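Local atomic coordinates of putative polysaccharide binding proteins (DUF1812) (Bacteroides thetaiotaomicron VPI-5482, PDB entry 3GF8), a protein that probably takes part in fimbrial assembly as an outer-membrane lipoprotein of the FimB/Mfa2 family and may also bind polysaccharide. Residues Y42-N47 against S99-L104; M80-A85 against G179-D184; A34-V39 against T122-E127. All coordinates share one frame; numbering follows the deposited sequence.

Interaction 1 of 3, residues Y42-N47 against S99-L104; sequences YVFDKN and STLTDL
Phe44 and Tyr42 both carry CG anti to the carbonyl carbon (chi1 -64° for Phe44), which swings their rings off the strand toward the loop 99-104, where Leu101 and Leu104 receive them. Leu101 holds a less regular first torsion, chi1 -93°, away from a staggered position, and this brings its branched end over the Phe44 ring. CG of Leu101 stands above the middle of that ring, 3.9 Å from the centroid of Phe44, in a CH-pi contact almost straight along the ring normal. One of its methyls reaches further across: CD2 of Leu101 lies only 3.4 Å from CE1 of Phe44, a tight approach. On the CE2 side of the ring the partner is backbone, with C of Thr100 at 3.7 Å from CE2 of Phe44.

Leu104 meets the other aromatic with both branches. Its CD2 sits over one face of Tyr42, nearer the rim than the centre and 3.9 Å from the ring centroid of Tyr42, while CD1 of Leu104 touches CE2 of Tyr42 at 3.7 Å. The hydroxyl of Tyr42 is engaged by Glu40, so its polar end takes no part. No hydrogen bond joins the two segments; the loop is shaped by its own, N of Thr100 giving one to OD2 of Asp103 (3.0 Å, 162° at the hydrogen), from above the carboxylate plane, and the backbone of the 3-10 segment 101-103 adds others.

The contact lays this short turn against the face of strand 38-44. That strand pairs with strands 50-57 and 75-83; Met80 and Ile91 also pack on Tyr42 and Leu104, Leu94 lies against Phe44, and the loop then leads into strand 105-108.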
loop_
_atom_site.group_PDB
_atom_site.type_symbol
_atom_site.label_atom_id
_atom_site.label_comp_id
_atom_site.label_asym_id
_atom_site.label_seq_id
_atom_site.Cartn_x
_atom_site.Cartn_y
_atom_site.Cartn_z
ATOM N N TYR A 42 -13.309 -8.503 -10.856
ATOM C CA TYR A 42 -14.645 -7.935 -10.951
ATOM C C TYR A 42 -14.938 -7.692 -12.447
ATOM O O TYR A 42 -14.104 -7.108 -13.150
ATOM C CB TYR A 42 -14.689 -6.634 -10.111
ATOM C CG TYR A 42 -14.711 -6.922 -8.623
ATOM C CD1 TYR A 42 -13.566 -7.317 -7.954
ATOM C CD2 TYR A 42 -15.906 -6.867 -7.897
ATOM C CE1 TYR A 42 -13.600 -7.645 -6.584
ATOM C CE2 TYR A 42 -15.939 -7.156 -6.534
ATOM C CZ TYR A 42 -14.786 -7.555 -5.888
ATOM O OH TYR A 42 -14.826 -7.846 -4.545
ATOM N N VAL A 43 -16.104 -8.129 -12.920
ATOM C CA VAL A 43 -16.494 -7.995 -14.328
ATOM C C VAL A 43 -17.761 -7.159 -14.470
ATOM O O VAL A 43 -18.766 -7.407 -13.818
ATOM C CB VAL A 43 -16.699 -9.351 -14.992
ATOM C CG1 VAL A 43 -17.132 -9.171 -16.478
ATOM C CG2 VAL A 43 -15.430 -10.183 -14.904
ATOM N N PHE A 44 -17.680 -6.137 -15.308
ATOM C CA PHE A 44 -18.761 -5.217 -15.555
ATOM C C PHE A 44 -19.025 -5.233 -17.068
ATOM O O PHE A 44 -18.132 -5.518 -17.854
ATOM C CB PHE A 44 -18.354 -3.812 -15.105
ATOM C CG PHE A 44 -18.106 -3.693 -13.628
ATOM C CD1 PHE A 44 -16.864 -3.978 -13.098
ATOM C CD2 PHE A 44 -19.124 -3.301 -12.765
ATOM C CE1 PHE A 44 -16.641 -3.876 -11.718
ATOM C CE2 PHE A 44 -18.905 -3.193 -11.401
ATOM C CZ PHE A 44 -17.664 -3.486 -10.879
ATOM N N ASP A 45 -20.236 -4.891 -17.469
ATOM C CA ASP A 45 -20.626 -4.972 -18.881
ATOM C C ASP A 45 -20.414 -3.680 -19.653
ATOM O O ASP A 45 -19.790 -2.746 -19.142
ATOM C CB ASP A 45 -22.084 -5.399 -18.973
ATOM C CG ASP A 45 -23.069 -4.317 -18.499
ATOM O OD1 ASP A 45 -22.748 -3.101 -18.403
ATOM O OD2 ASP A 45 -24.188 -4.734 -18.215
ATOM N N LYS A 46 -20.935 -3.659 -20.887
ATOM C CA LYS A 46 -20.874 -2.499 -21.779
ATOM C C LYS A 46 -21.338 -1.250 -21.028
ATOM O O LYS A 46 -20.631 -0.236 -20.949
ATOM C CB LYS A 46 -21.769 -2.739 -23.000
ATOM N N ASN A 47 -22.506 -1.377 -20.410
ATOM C CA ASN A 47 -23.116 -0.303 -19.630
ATOM C C ASN A 47 -22.449 0.045 -18.290
ATOM O O ASN A 47 -22.906 0.980 -17.618
ATOM C CB ASN A 47 -24.584 -0.655 -19.357
ATOM C CG ASN A 47 -25.329 -1.073 -20.616
ATOM O OD1 ASN A 47 -25.025 -0.602 -21.724
ATOM N ND2 ASN A 47 -26.302 -1.964 -20.453
ATOM N N SER A 99 -25.731 -2.822 -9.656
ATOM C CA SER A 99 -24.575 -2.019 -9.240
ATOM C C SER A 99 -23.644 -1.633 -10.394
ATOM O O SER A 99 -23.629 -2.266 -11.421
ATOM C CB SER A 99 -23.774 -2.782 -8.173
ATOM O OG SER A 99 -24.648 -3.292 -7.164
ATOM N N THR A 100 -22.849 -0.578 -10.202
ATOM C CA THR A 100 -21.833 -0.158 -11.164
ATOM C C THR A 100 -20.499 0.039 -10.431
ATOM O O THR A 100 -20.461 -0.063 -9.189
ATOM C CB THR A 100 -22.237 1.150 -11.812
ATOM O OG1 THR A 100 -22.223 2.179 -10.821
ATOM C CG2 THR A 100 -23.651 1.045 -12.407
ATOM N N LEU A 101 -19.430 0.316 -11.194
ATOM C CA LEU A 101 -18.069 0.479 -10.657
ATOM C C LEU A 101 -17.987 1.411 -9.466
ATOM O O LEU A 101 -17.321 1.097 -8.505
ATOM C CB LEU A 101 -17.092 1.013 -11.725
ATOM C CG LEU A 101 -16.289 -0.000 -12.548
ATOM C CD1 LEU A 101 -15.568 0.739 -13.653
ATOM C CD2 LEU A 101 -15.293 -0.781 -11.690
ATOM N N THR A 102 -18.673 2.548 -9.526
ATOM C CA THR A 102 -18.529 3.531 -8.463
ATOM C C THR A 102 -19.088 3.006 -7.146
ATOM O O THR A 102 -18.772 3.560 -6.095
ATOM C CB THR A 102 -19.173 4.873 -8.845
ATOM O OG1 THR A 102 -20.596 4.709 -8.995
ATOM C CG2 THR A 102 -18.571 5.434 -10.184
ATOM N N ASP A 103 -19.911 1.947 -7.182
ATOM C CA ASP A 103 -20.386 1.297 -5.951
ATOM C C ASP A 103 -19.331 0.465 -5.224
ATOM O O ASP A 103 -19.538 0.079 -4.057
ATOM C CB ASP A 103 -21.560 0.353 -6.236
ATOM C CG ASP A 103 -22.823 1.090 -6.655
ATOM O OD1 ASP A 103 -23.058 2.200 -6.157
ATOM O OD2 ASP A 103 -23.581 0.561 -7.496
ATOM N N LEU A 104 -18.266 0.104 -5.937
ATOM C CA LEU A 104 -17.239 -0.807 -5.419
ATOM C C LEU A 104 -16.222 -0.016 -4.593
ATOM O O LEU A 104 -15.549 0.890 -5.112
ATOM C CB LEU A 104 -16.507 -1.533 -6.562
ATOM C CG LEU A 104 -15.561 -2.656 -6.127
ATOM C CD1 LEU A 104 -16.368 -3.678 -5.424
ATOM C CD2 LEU A 104 -14.816 -3.300 -7.288
#

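Interaction 2 of 3, residues M80-A85 against G179-D184; sequences MAWAGA and GHLGHD
Strand residues 80-83 and the segment 179-184 run obliquely in opposing senses, Met80 level with His183 and Trp82 facing Leu181 and Gly182. They are not paired in a sheet: the closest alpha carbons, CA of Met80 and CA of His183, are 8.1 Å apart, and no direct hydrogen bond links the two segments.

Trp82 bridges most of the gap. With CG anti to the carbonyl carbon (chi1 -75°), its indole extends so that the six-membered ring arrives beside Leu181. CH2 of Trp82 lies 3.8 Å from CB of Leu181, and CD1 of the same leucine comes equally near; the two side chains meet at a slant. Close to the indole plane, O of Gly182 faces the ring edge, 3.8 Å from CZ2 of Trp82. The indole N-H is used through a water: NE1 of Trp82 donates to water 1 at 3.2 Å, with the water in the ring plane, and water 1 in turn donates to O of Leu181 at 3.3 Å. Met80, a selenomethionine deposited in two conformers, has its chain bent back in the one described here, which puts CE 3.6 Å from O of His183 and above the Trp82 ring; this detail is less certain. Around the pair, Tyr125 packs edge-to-face on Trp82 and bonds O of His183 through its hydroxyl, while Leu106 also touches the indole.

Replacing Trp82 by an alanine is likely to open a gap beside Leu181 and leave water 1 without its indole donor. The contact combines apolar packing with a single water relay, which gives the indole N-H of the buried Trp82 and the carbonyl of Leu181 a shared partner although the strands lie too far apart to bond directly.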
loop_
_atom_site.group_PDB
_atom_site.type_symbol
_atom_site.label_atom_id
_atom_site.label_comp_id
_atom_site.label_asym_id
_atom_site.label_seq_id
_atom_site.Cartn_x
_atom_site.Cartn_y
_atom_site.Cartn_z
HETATM N N MSE A 80 -11.547 -5.316 -13.524
HETATM C CA MSE A 80 -10.572 -4.815 -12.577
HETATM C C MSE A 80 -10.433 -5.882 -11.505
HETATM O O MSE A 80 -11.136 -6.874 -11.553
HETATM C CB MSE A 80 -10.938 -3.403 -12.035
HETATM C CG MSE A 80 -12.269 -3.221 -11.347
HETATM SE SE MSE A 80 -12.273 -3.822 -9.539
HETATM C CE MSE A 80 -10.899 -2.669 -8.724
ATOM N N ALA A 81 -9.495 -5.713 -10.575
ATOM C CA ALA A 81 -9.355 -6.691 -9.522
ATOM C C ALA A 81 -8.858 -6.084 -8.214
ATOM O O ALA A 81 -8.330 -4.984 -8.204
ATOM C CB ALA A 81 -8.446 -7.816 -9.956
ATOM N N TRP A 82 -9.111 -6.803 -7.112
ATOM C CA TRP A 82 -8.409 -6.601 -5.848
ATOM C C TRP A 82 -7.741 -7.928 -5.539
ATOM O O TRP A 82 -8.333 -9.001 -5.707
ATOM C CB TRP A 82 -9.368 -6.255 -4.720
ATOM C CG TRP A 82 -9.906 -4.878 -4.744
ATOM C CD1 TRP A 82 -11.201 -4.506 -5.010
ATOM C CD2 TRP A 82 -9.184 -3.664 -4.473
ATOM N NE1 TRP A 82 -11.319 -3.135 -4.925
ATOM C CE2 TRP A 82 -10.102 -2.597 -4.594
ATOM C CE3 TRP A 82 -7.853 -3.379 -4.128
ATOM C CZ2 TRP A 82 -9.732 -1.269 -4.397
ATOM C CZ3 TRP A 82 -7.484 -2.069 -3.927
ATOM C CH2 TRP A 82 -8.414 -1.026 -4.052
ATOM N N ALA A 83 -6.481 -7.853 -5.131
ATOM C CA ALA A 83 -5.692 -9.036 -4.890
ATOM C C ALA A 83 -5.160 -8.953 -3.464
ATOM O O ALA A 83 -4.828 -7.876 -2.976
ATOM C CB ALA A 83 -4.541 -9.165 -5.923
ATOM N N GLY A 84 -5.090 -10.117 -2.815
ATOM C CA GLY A 84 -4.707 -10.198 -1.417
ATOM C C GLY A 84 -5.755 -9.853 -0.360
ATOM O O GLY A 84 -5.456 -10.006 0.810
ATOM N N ALA A 85 -6.969 -9.398 -0.740
ATOM C CA ALA A 85 -7.924 -8.879 0.256
ATOM C C ALA A 85 -8.541 -10.036 1.035
ATOM O O ALA A 85 -9.166 -10.927 0.458
ATOM C CB ALA A 85 -9.014 -7.977 -0.369
ATOM N N GLY A 179 -7.738 5.013 4.352
ATOM C CA GLY A 179 -8.290 3.674 4.555
ATOM C C GLY A 179 -9.518 3.331 3.723
ATOM O O GLY A 179 -10.144 2.287 3.965
ATOM N N HIS A 180 -9.872 4.163 2.740
ATOM C CA HIS A 180 -11.101 3.918 1.938
ATOM C C HIS A 180 -10.800 4.120 0.441
ATOM O O HIS A 180 -10.610 5.243 -0.016
ATOM C CB HIS A 180 -12.229 4.844 2.412
ATOM C CG HIS A 180 -13.609 4.382 2.064
ATOM N ND1 HIS A 180 -14.705 5.214 2.157
ATOM C CD2 HIS A 180 -14.075 3.191 1.614
ATOM C CE1 HIS A 180 -15.789 4.541 1.812
ATOM N NE2 HIS A 180 -15.433 3.318 1.460
ATOM N N LEU A 181 -10.713 3.023 -0.306
ATOM C CA LEU A 181 -10.273 3.088 -1.699
ATOM C C LEU A 181 -11.443 2.851 -2.658
ATOM O O LEU A 181 -12.187 1.909 -2.512
ATOM C CB LEU A 181 -9.152 2.077 -1.950
ATOM C CG LEU A 181 -7.937 2.242 -1.031
ATOM C CD1 LEU A 181 -6.902 1.192 -1.296
ATOM C CD2 LEU A 181 -7.380 3.699 -1.131
ATOM N N GLY A 182 -11.562 3.714 -3.656
ATOM C CA GLY A 182 -12.545 3.549 -4.707
ATOM C C GLY A 182 -12.117 2.553 -5.761
ATOM O O GLY A 182 -10.980 2.055 -5.755
ATOM N N HIS A 183 -13.026 2.283 -6.694
ATOM C CA HIS A 183 -12.779 1.322 -7.796
ATOM C C HIS A 183 -11.617 1.727 -8.709
ATOM O O HIS A 183 -11.080 0.887 -9.458
ATOM C CB HIS A 183 -14.029 1.223 -8.678
ATOM C CG HIS A 183 -14.253 2.452 -9.488
ATOM N ND1 HIS A 183 -14.889 3.570 -8.982
ATOM C CD2 HIS A 183 -13.862 2.767 -10.742
ATOM C CE1 HIS A 183 -14.914 4.506 -9.913
ATOM N NE2 HIS A 183 -14.292 4.045 -10.987
ATOM N N ASP A 184 -11.271 3.012 -8.674
ATOM C CA ASP A 184 -10.123 3.553 -9.411
ATOM C C ASP A 184 -8.836 3.664 -8.559
ATOM O O ASP A 184 -7.844 4.251 -8.998
ATOM C CB ASP A 184 -10.480 4.941 -10.008
ATOM C CG ASP A 184 -10.777 6.014 -8.941
ATOM O OD1 ASP A 184 -10.796 5.743 -7.712
ATOM O OD2 ASP A 184 -10.973 7.163 -9.332
HETATM O O HOH W 1 -12.976 -0.353 -4.755
#

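Interaction 3 of 3, residues A34-V39 against T122-E127; sequences AQVDKV and TLWYGE
The turn from helix 32-35 into strand 38-44, in a protein of the transthyretin clan, packs Gln35 and Val36 on Trp124 at the start of strand 124-133. Val36 follows the last helical residue and holds CG1 anti to its backbone nitrogen (chi1 -178°), leaving CG2 to press on the indole. That methyl sits 3.5 Å from the centroid of the six-membered ring of Trp124, just 1° off the normal, a CH-pi contact squarely over the face. The opposite face is covered by CG2 of Thr122, two residues earlier in the chain, so the indole lies between two methyls. Gln35 adds two oxygens: its backbone O comes obliquely to within 3.3 Å of CH2 of Trp124, and side-chain OE1 lies at the ring edge, in its plane, 3.9 Å from CZ2 of Trp124, the amide turned 55° from the indole. Tyr22 stacks edge-to-face with the same tryptophan, and Ala83 touches both Val36 and Trp124.

With no hydrogen bond across the segments, the contact rests on dispersion over the indole face, and OE1 of Gln35 is placed where the weakly positive ring hydrogens would probably suit it.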
loop_
_atom_site.group_PDB
_atom_site.type_symbol
_atom_site.label_atom_id
_atom_site.label_comp_id
_atom_site.label_asym_id
_atom_site.label_seq_id
_atom_site.Cartn_x
_atom_site.Cartn_y
_atom_site.Cartn_z
ATOM N N ALA A 34 5.379 -15.114 -6.922
ATOM C CA ALA A 34 6.104 -15.121 -5.640
ATOM C C ALA A 34 5.341 -14.523 -4.443
ATOM O O ALA A 34 5.544 -14.966 -3.315
ATOM C CB ALA A 34 7.470 -14.396 -5.795
ATOM N N GLN A 35 4.476 -13.534 -4.683
ATOM C CA GLN A 35 3.883 -12.725 -3.618
ATOM C C GLN A 35 2.353 -12.710 -3.502
ATOM O O GLN A 35 1.836 -12.439 -2.434
ATOM C CB GLN A 35 4.344 -11.271 -3.780
ATOM C CG GLN A 35 5.845 -11.131 -3.675
ATOM C CD GLN A 35 6.303 -9.700 -3.651
ATOM O OE1 GLN A 35 5.593 -8.814 -3.186
ATOM N NE2 GLN A 35 7.510 -9.457 -4.157
ATOM N N VAL A 36 1.621 -12.941 -4.589
ATOM C CA VAL A 36 0.201 -12.737 -4.563
ATOM C C VAL A 36 -0.473 -14.081 -4.440
ATOM O O VAL A 36 -0.350 -14.912 -5.333
ATOM C CB VAL A 36 -0.285 -12.016 -5.825
ATOM C CG1 VAL A 36 -1.803 -11.771 -5.746
ATOM C CG2 VAL A 36 0.443 -10.699 -5.995
ATOM N N ASP A 37 -1.176 -14.307 -3.340
ATOM C CA ASP A 37 -1.879 -15.578 -3.150
ATOM C C ASP A 37 -3.403 -15.492 -3.232
ATOM O O ASP A 37 -4.070 -16.461 -2.924
ATOM C CB ASP A 37 -1.444 -16.260 -1.848
ATOM C CG ASP A 37 -2.049 -15.651 -0.578
ATOM O OD1 ASP A 37 -2.929 -14.730 -0.580
ATOM O OD2 ASP A 37 -1.629 -16.157 0.479
ATOM N N LYS A 38 -3.960 -14.363 -3.670
ATOM C CA LYS A 38 -5.408 -14.316 -3.938
ATOM C C LYS A 38 -5.695 -13.191 -4.890
ATOM O O LYS A 38 -5.190 -12.072 -4.730
ATOM C CB LYS A 38 -6.197 -14.134 -2.631
ATOM C CG LYS A 38 -7.730 -13.900 -2.818
ATOM C CD LYS A 38 -8.456 -13.656 -1.483
ATOM C CE LYS A 38 -9.927 -13.404 -1.695
ATOM N NZ LYS A 38 -10.636 -13.025 -0.445
ATOM N N VAL A 39 -6.503 -13.485 -5.902
ATOM C CA VAL A 39 -6.963 -12.465 -6.835
ATOM C C VAL A 39 -8.478 -12.549 -6.847
ATOM O O VAL A 39 -9.041 -13.645 -6.719
ATOM C CB VAL A 39 -6.349 -12.660 -8.219
ATOM C CG1 VAL A 39 -4.852 -12.386 -8.182
ATOM C CG2 VAL A 39 -6.590 -14.131 -8.750
ATOM N N THR A 122 -1.136 -8.127 2.555
ATOM C CA THR A 122 -0.750 -7.203 1.512
ATOM C C THR A 122 -1.852 -7.143 0.476
ATOM O O THR A 122 -2.440 -8.182 0.097
ATOM C CB THR A 122 0.574 -7.601 0.870
ATOM O OG1 THR A 122 1.589 -7.479 1.861
ATOM C CG2 THR A 122 0.918 -6.703 -0.347
ATOM N N LEU A 123 -2.147 -5.896 0.094
ATOM C CA LEU A 123 -3.237 -5.573 -0.782
ATOM C C LEU A 123 -2.717 -5.011 -2.119
ATOM O O LEU A 123 -1.885 -4.093 -2.115
ATOM C CB LEU A 123 -4.131 -4.528 -0.117
ATOM C CG LEU A 123 -5.367 -4.154 -0.924
ATOM C CD1 LEU A 123 -6.322 -5.352 -0.966
ATOM C CD2 LEU A 123 -6.021 -2.927 -0.300
ATOM N N TRP A 124 -3.199 -5.578 -3.230
ATOM C CA TRP A 124 -2.908 -5.039 -4.573
ATOM C C TRP A 124 -4.182 -4.632 -5.301
ATOM O O TRP A 124 -5.216 -5.307 -5.195
ATOM C CB TRP A 124 -2.174 -6.061 -5.469
ATOM C CG TRP A 124 -0.780 -6.441 -5.070
ATOM C CD1 TRP A 124 0.380 -5.906 -5.543
ATOM C CD2 TRP A 124 -0.397 -7.490 -4.163
ATOM N NE1 TRP A 124 1.464 -6.542 -4.971
ATOM C CE2 TRP A 124 1.017 -7.511 -4.117
ATOM C CE3 TRP A 124 -1.105 -8.397 -3.372
ATOM C CZ2 TRP A 124 1.731 -8.398 -3.299
ATOM C CZ3 TRP A 124 -0.387 -9.290 -2.562
ATOM C CH2 TRP A 124 1.016 -9.282 -2.546
ATOM N N TYR A 125 -4.078 -3.536 -6.060
ATOM C CA TYR A 125 -5.162 -3.017 -6.893
ATOM C C TYR A 125 -4.906 -3.406 -8.340
ATOM O O TYR A 125 -3.790 -3.286 -8.842
ATOM C CB TYR A 125 -5.244 -1.499 -6.748
ATOM C CG TYR A 125 -6.160 -0.871 -7.751
ATOM C CD1 TYR A 125 -7.543 -0.935 -7.590
ATOM C CD2 TYR A 125 -5.655 -0.209 -8.872
ATOM C CE1 TYR A 125 -8.402 -0.362 -8.521
ATOM C CE2 TYR A 125 -6.502 0.377 -9.806
ATOM C CZ TYR A 125 -7.878 0.282 -9.640
ATOM O OH TYR A 125 -8.717 0.835 -10.567
ATOM N N GLY A 126 -5.941 -3.916 -9.002
ATOM C CA GLY A 126 -5.838 -4.357 -10.380
ATOM C C GLY A 126 -6.516 -3.323 -11.213
ATOM O O GLY A 126 -7.722 -3.133 -11.080
ATOM N N GLU A 127 -5.754 -2.663 -12.083
ATOM C CA GLU A 127 -6.287 -1.538 -12.849
ATOM C C GLU A 127 -7.381 -1.981 -13.834
ATOM O O GLU A 127 -7.415 -3.161 -14.281
ATOM C CB GLU A 127 -5.170 -0.817 -13.606
ATOM C CG GLU A 127 -3.911 -0.588 -12.773
ATOM C CD GLU A 127 -2.901 0.266 -13.500
ATOM O OE1 GLU A 127 -3.160 1.468 -13.643
ATOM O OE2 GLU A 127 -1.845 -0.252 -13.905
#

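Overall arrangement
All three contacts gather around the strands 38-44, 75-83 and 124-133, which lie side by side with 75-83 in the middle. Interaction 1 sits at the far end of strand 38-44 and interaction 3 at the turn leading into its start, their centres about 20 Å apart; interaction 2 lies about 13 Å from the first and 10 Å from the third. Along the chain the segments of interaction 2 alternate with those of each other contact, whereas interaction 1 falls between the two segments of interaction 3. The backbone of Tyr42 pairs with Met80, and Lys38 reaches O of Ala85. Together they tie the loop 99-104, the segment 179-184 and the helix 32-35 to these neighbouring strands.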